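Local structure of transferrin (6WB6) at residues V93-K98 / E247-L252; R227-G231 / S242-P246. The protein binds a single ferric ion together with a carbonate anion and carries iron as a secreted transport glycoprotein of the insect Manduca sexta. All coordinates share one frame; numbering follows the deposited sequence.

Interaction 1: residues V93-K98 / E247-L252; sequences VIVVHK and EEFRYL
K98 CB lies over the centre of one face of the R250 guanidinium, 3.8 Å from R250 CZ. At its edge, in plane, is a water that accepts from R250 NH2, and weakly from K98 NZ, and donates to E247 O. R250 NH1 bonds to E247 O and F249 O, approaching both from above their carbonyl planes, which fixes the rotation of the group; a bend at chi2 (-85°) folds the chain back to these two carbonyls. The Y251 ring has I94 O near its plane at the edge, while V93 CB meets it obliquely, 3.7 Å from Y251 CD1. F249 CD2 lies over one face of the H97 ring, the planes at 39°, and V96 O is at the edge of the F249 ring. K98 stretches alongside E248 to a long salt bridge, NZ to OE2 3.7 Å. V96 and R250 form an antiparallel hydrogen-bonded pair, extended by L252 N to I94 O at 2.8 Å. In the mixed sheet of the N-terminal, iron-binding half, strand 90-97 pairs with 249-252 on one edge and 218-222 on the other; helix 223-229 packs on V93, V95 and Y251, and L211 of helix 203-213 touches V95, H97 and F249.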
# COMPACT_ATOMS: atom_id res chain seq x y z
N VAL A 93 25.24 -11.23 0.37
CA VAL A 93 26.61 -11.31 0.82
C VAL A 93 26.94 -10.07 1.62
O VAL A 93 26.26 -9.05 1.54
CB VAL A 93 27.62 -11.50 -0.36
CG1 VAL A 93 27.38 -12.87 -1.01
CG2 VAL A 93 27.53 -10.43 -1.35
N ILE A 94 28.01 -10.20 2.40
CA ILE A 94 28.63 -9.13 3.16
C ILE A 94 30.01 -8.90 2.55
O ILE A 94 30.81 -9.83 2.45
CB ILE A 94 28.77 -9.51 4.65
CG1 ILE A 94 27.46 -10.05 5.23
CG2 ILE A 94 29.26 -8.29 5.44
CD1 ILE A 94 27.63 -10.61 6.61
N VAL A 95 30.30 -7.66 2.14
CA VAL A 95 31.55 -7.36 1.44
C VAL A 95 32.32 -6.31 2.24
O VAL A 95 31.77 -5.25 2.58
CB VAL A 95 31.31 -6.90 -0.01
CG1 VAL A 95 32.65 -6.59 -0.72
CG2 VAL A 95 30.48 -7.97 -0.83
N VAL A 96 33.59 -6.60 2.52
CA VAL A 96 34.47 -5.75 3.32
C VAL A 96 35.79 -5.55 2.57
O VAL A 96 36.10 -6.26 1.61
CB VAL A 96 34.75 -6.36 4.70
CG1 VAL A 96 33.49 -6.41 5.51
CG2 VAL A 96 35.35 -7.75 4.56
N HIS A 97 36.56 -4.56 3.03
CA HIS A 97 37.94 -4.40 2.58
C HIS A 97 38.77 -5.53 3.15
O HIS A 97 38.53 -5.96 4.28
CB HIS A 97 38.51 -3.05 3.03
CG HIS A 97 37.87 -1.87 2.38
ND1 HIS A 97 36.76 -1.24 2.89
CD2 HIS A 97 38.19 -1.19 1.25
CE1 HIS A 97 36.41 -0.24 2.11
NE2 HIS A 97 37.26 -0.19 1.10
N LYS A 98 39.73 -6.03 2.37
CA LYS A 98 40.48 -7.21 2.80
C LYS A 98 41.18 -6.99 4.14
O LYS A 98 41.30 -7.94 4.93
CB LYS A 98 41.52 -7.60 1.74
CG LYS A 98 42.69 -6.65 1.59
CD LYS A 98 43.86 -7.36 0.90
CE LYS A 98 45.00 -6.42 0.55
NZ LYS A 98 46.13 -7.15 -0.11
N GLU A 247 40.94 -8.51 -5.26
CA GLU A 247 41.88 -8.93 -4.23
C GLU A 247 41.88 -7.98 -3.04
O GLU A 247 42.26 -8.37 -1.93
CB GLU A 247 43.29 -9.03 -4.82
CG GLU A 247 43.49 -10.27 -5.66
CD GLU A 247 44.82 -10.27 -6.40
OE1 GLU A 247 45.55 -9.26 -6.35
OE2 GLU A 247 45.14 -11.31 -7.03
N GLU A 248 41.49 -6.73 -3.26
CA GLU A 248 41.40 -5.76 -2.18
C GLU A 248 40.16 -5.94 -1.31
O GLU A 248 40.04 -5.26 -0.29
CB GLU A 248 41.43 -4.33 -2.75
CG GLU A 248 42.77 -3.99 -3.43
CD GLU A 248 43.95 -4.41 -2.56
OE1 GLU A 248 44.00 -3.94 -1.40
OE2 GLU A 248 44.79 -5.22 -3.02
N PHE A 249 39.26 -6.84 -1.68
CA PHE A 249 37.99 -7.01 -1.00
C PHE A 249 37.76 -8.48 -0.71
O PHE A 249 38.42 -9.35 -1.27
CB PHE A 249 36.83 -6.44 -1.83
CG PHE A 249 36.97 -4.99 -2.10
CD1 PHE A 249 37.74 -4.55 -3.16
CD2 PHE A 249 36.41 -4.07 -1.24
CE1 PHE A 249 37.90 -3.22 -3.40
CE2 PHE A 249 36.58 -2.73 -1.46
CZ PHE A 249 37.34 -2.30 -2.55
N ARG A 250 36.80 -8.73 0.18
CA ARG A 250 36.50 -10.07 0.62
C ARG A 250 35.03 -10.16 1.01
O ARG A 250 34.43 -9.19 1.47
CB ARG A 250 37.36 -10.47 1.84
CG ARG A 250 38.87 -10.44 1.61
CD ARG A 250 39.41 -11.73 1.00
NE ARG A 250 40.87 -11.76 1.04
CZ ARG A 250 41.67 -11.12 0.20
NH1 ARG A 250 41.18 -10.39 -0.78
NH2 ARG A 250 42.98 -11.22 0.33
N TYR A 251 34.45 -11.34 0.82
CA TYR A 251 33.21 -11.61 1.50
C TYR A 251 33.54 -11.85 2.96
O TYR A 251 34.57 -12.43 3.29
CB TYR A 251 32.51 -12.84 0.93
CG TYR A 251 32.17 -12.78 -0.52
CD1 TYR A 251 31.26 -11.87 -1.02
CD2 TYR A 251 32.71 -13.71 -1.39
CE1 TYR A 251 30.95 -11.85 -2.37
CE2 TYR A 251 32.40 -13.71 -2.71
CZ TYR A 251 31.52 -12.78 -3.21
OH TYR A 251 31.23 -12.81 -4.55
N LEU A 252 32.66 -11.42 3.84
CA LEU A 252 32.71 -11.79 5.24
C LEU A 252 31.67 -12.89 5.46
O LEU A 252 30.49 -12.70 5.14
CB LEU A 252 32.45 -10.58 6.13
CG LEU A 252 32.40 -10.83 7.64
CD1 LEU A 252 33.77 -11.19 8.20
CD2 LEU A 252 31.83 -9.62 8.38
O HOH W 1 29.10 -12.86 2.78
O HOH W 2 44.83 -9.98 -1.30

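Interaction 2: residues R227-G231 / S242-P246; sequences RKFFG and SNENP
S242 OG donates to F229 O, 2.8 Å away, and accepts from E244 N at 2.8 Å, the latter closing an ST turn. With OG anti to the serine's own N (chi1 173°), the hydroxyl joins the last turn of helix 223-229 to the returning loop. Next to it, E244 lays its aliphatic part over one face of the F229 ring: CG stands 3.7 Å from the centroid in a CH-pi contact, and the carboxylate is turned only 16° from the ring plane. P246 covers one face of F230, with CA 3.8 Å from the centroid and CB 3.7 Å from F230 CG; F229 CD2 lies over the opposite face. Farther out, the helix finishes in a Schellman motif, L232 N bonding to R227 O and G231 N to K228 O, with G231 at positive phi as the C-prime residue, close beside S242 CB. With S242 replaced by an alanine, F229 O and E244 N would probably lose their shared partner, and the turn at E244 could drift from the F229 ring. Chemically, one hydroxyl serves both segments at once, while carbon-to-ring contacts make up the rest of the join and the carboxylate of E244 reaches past the ring to hydrogen-bond H213.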
# COMPACT_ATOMS: atom_id res chain seq x y z
N ARG A 227 30.39 -9.72 -8.23
CA ARG A 227 31.27 -10.27 -9.24
C ARG A 227 31.44 -9.31 -10.42
O ARG A 227 32.56 -9.07 -10.86
CB ARG A 227 30.72 -11.62 -9.68
CG ARG A 227 30.86 -12.63 -8.60
CD ARG A 227 30.50 -14.03 -9.05
NE ARG A 227 31.40 -14.52 -10.08
CZ ARG A 227 32.60 -15.03 -9.84
NH1 ARG A 227 33.05 -15.13 -8.60
NH2 ARG A 227 33.34 -15.45 -10.86
N LYS A 228 30.35 -8.71 -10.90
CA LYS A 228 30.47 -7.82 -12.04
C LYS A 228 31.21 -6.53 -11.68
O LYS A 228 31.90 -5.96 -12.53
CB LYS A 228 29.10 -7.47 -12.59
CG LYS A 228 28.37 -8.67 -13.08
CD LYS A 228 27.07 -8.30 -13.74
CE LYS A 228 26.48 -9.52 -14.34
NZ LYS A 228 25.08 -9.28 -14.74
N PHE A 229 31.07 -6.08 -10.44
CA PHE A 229 31.78 -4.88 -10.01
C PHE A 229 33.27 -5.06 -10.24
O PHE A 229 33.97 -4.10 -10.56
CB PHE A 229 31.48 -4.60 -8.54
CG PHE A 229 32.09 -3.32 -7.99
CD1 PHE A 229 31.54 -2.09 -8.29
CD2 PHE A 229 33.18 -3.37 -7.15
CE1 PHE A 229 32.09 -0.92 -7.76
CE2 PHE A 229 33.74 -2.22 -6.63
CZ PHE A 229 33.20 -1.00 -6.94
N PHE A 230 33.76 -6.29 -10.11
CA PHE A 230 35.16 -6.61 -10.29
C PHE A 230 35.45 -7.25 -11.63
O PHE A 230 36.45 -7.95 -11.78
CB PHE A 230 35.61 -7.53 -9.16
CG PHE A 230 35.47 -6.90 -7.79
CD1 PHE A 230 36.25 -5.82 -7.43
CD2 PHE A 230 34.55 -7.38 -6.88
CE1 PHE A 230 36.12 -5.26 -6.19
CE2 PHE A 230 34.42 -6.83 -5.65
CZ PHE A 230 35.20 -5.76 -5.30
N GLY A 231 34.55 -7.08 -12.59
CA GLY A 231 34.76 -7.62 -13.93
C GLY A 231 34.72 -9.12 -13.99
O GLY A 231 35.15 -9.71 -15.00
N SER A 242 37.23 -4.28 -15.64
CA SER A 242 36.90 -3.51 -14.45
C SER A 242 38.15 -2.83 -13.91
O SER A 242 39.22 -3.43 -13.86
CB SER A 242 36.30 -4.38 -13.34
OG SER A 242 36.15 -3.60 -12.17
N ASN A 243 37.97 -1.58 -13.48
CA ASN A 243 38.96 -0.83 -12.72
C ASN A 243 39.06 -1.28 -11.27
O ASN A 243 40.03 -0.91 -10.58
CB ASN A 243 38.63 0.66 -12.75
CG ASN A 243 38.94 1.29 -14.07
OD1 ASN A 243 39.79 0.79 -14.81
ND2 ASN A 243 38.27 2.39 -14.38
N GLU A 244 38.10 -2.05 -10.79
CA GLU A 244 38.09 -2.50 -9.41
C GLU A 244 38.82 -3.82 -9.29
O GLU A 244 38.68 -4.70 -10.14
CB GLU A 244 36.65 -2.65 -8.93
CG GLU A 244 35.85 -1.42 -9.21
CD GLU A 244 36.29 -0.24 -8.35
OE1 GLU A 244 37.05 -0.47 -7.39
OE2 GLU A 244 35.85 0.90 -8.63
N ASN A 245 39.62 -3.95 -8.23
CA ASN A 245 40.45 -5.11 -7.99
C ASN A 245 39.84 -5.97 -6.88
O ASN A 245 39.82 -5.54 -5.72
CB ASN A 245 41.87 -4.66 -7.60
CG ASN A 245 42.81 -5.82 -7.29
OD1 ASN A 245 42.47 -6.98 -7.53
ND2 ASN A 245 43.99 -5.51 -6.74
N PRO A 246 39.38 -7.19 -7.18
CA PRO A 246 38.72 -8.00 -6.14
C PRO A 246 39.63 -8.42 -5.01
O PRO A 246 39.13 -8.73 -3.92
CB PRO A 246 38.25 -9.24 -6.92
CG PRO A 246 39.16 -9.30 -8.10
CD PRO A 246 39.41 -7.89 -8.47

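Overall arrangement
Interactions 1 and 2 meet directly, their centres 12 Å apart, because P246 of the loop runs straight into E247 and the strand 249-252 that follows. The rings of F249 and F230 touch, F249 CD1 lying 3.5 Å from F230 CE1 with planes about 40° apart, so the phenylalanine beside H97 also packs on the one with P246 over its face. A second, looser touch is Y251 OH to R227 CG at 4.1 Å. Both lie in the iron-binding N-terminal half of the protein, not far from the metal site: the side chain of V93 is about 12 Å from the ferric ion and about 8 Å from that of the iron ligand Y204, which is about 9 Å from the side chain of F229.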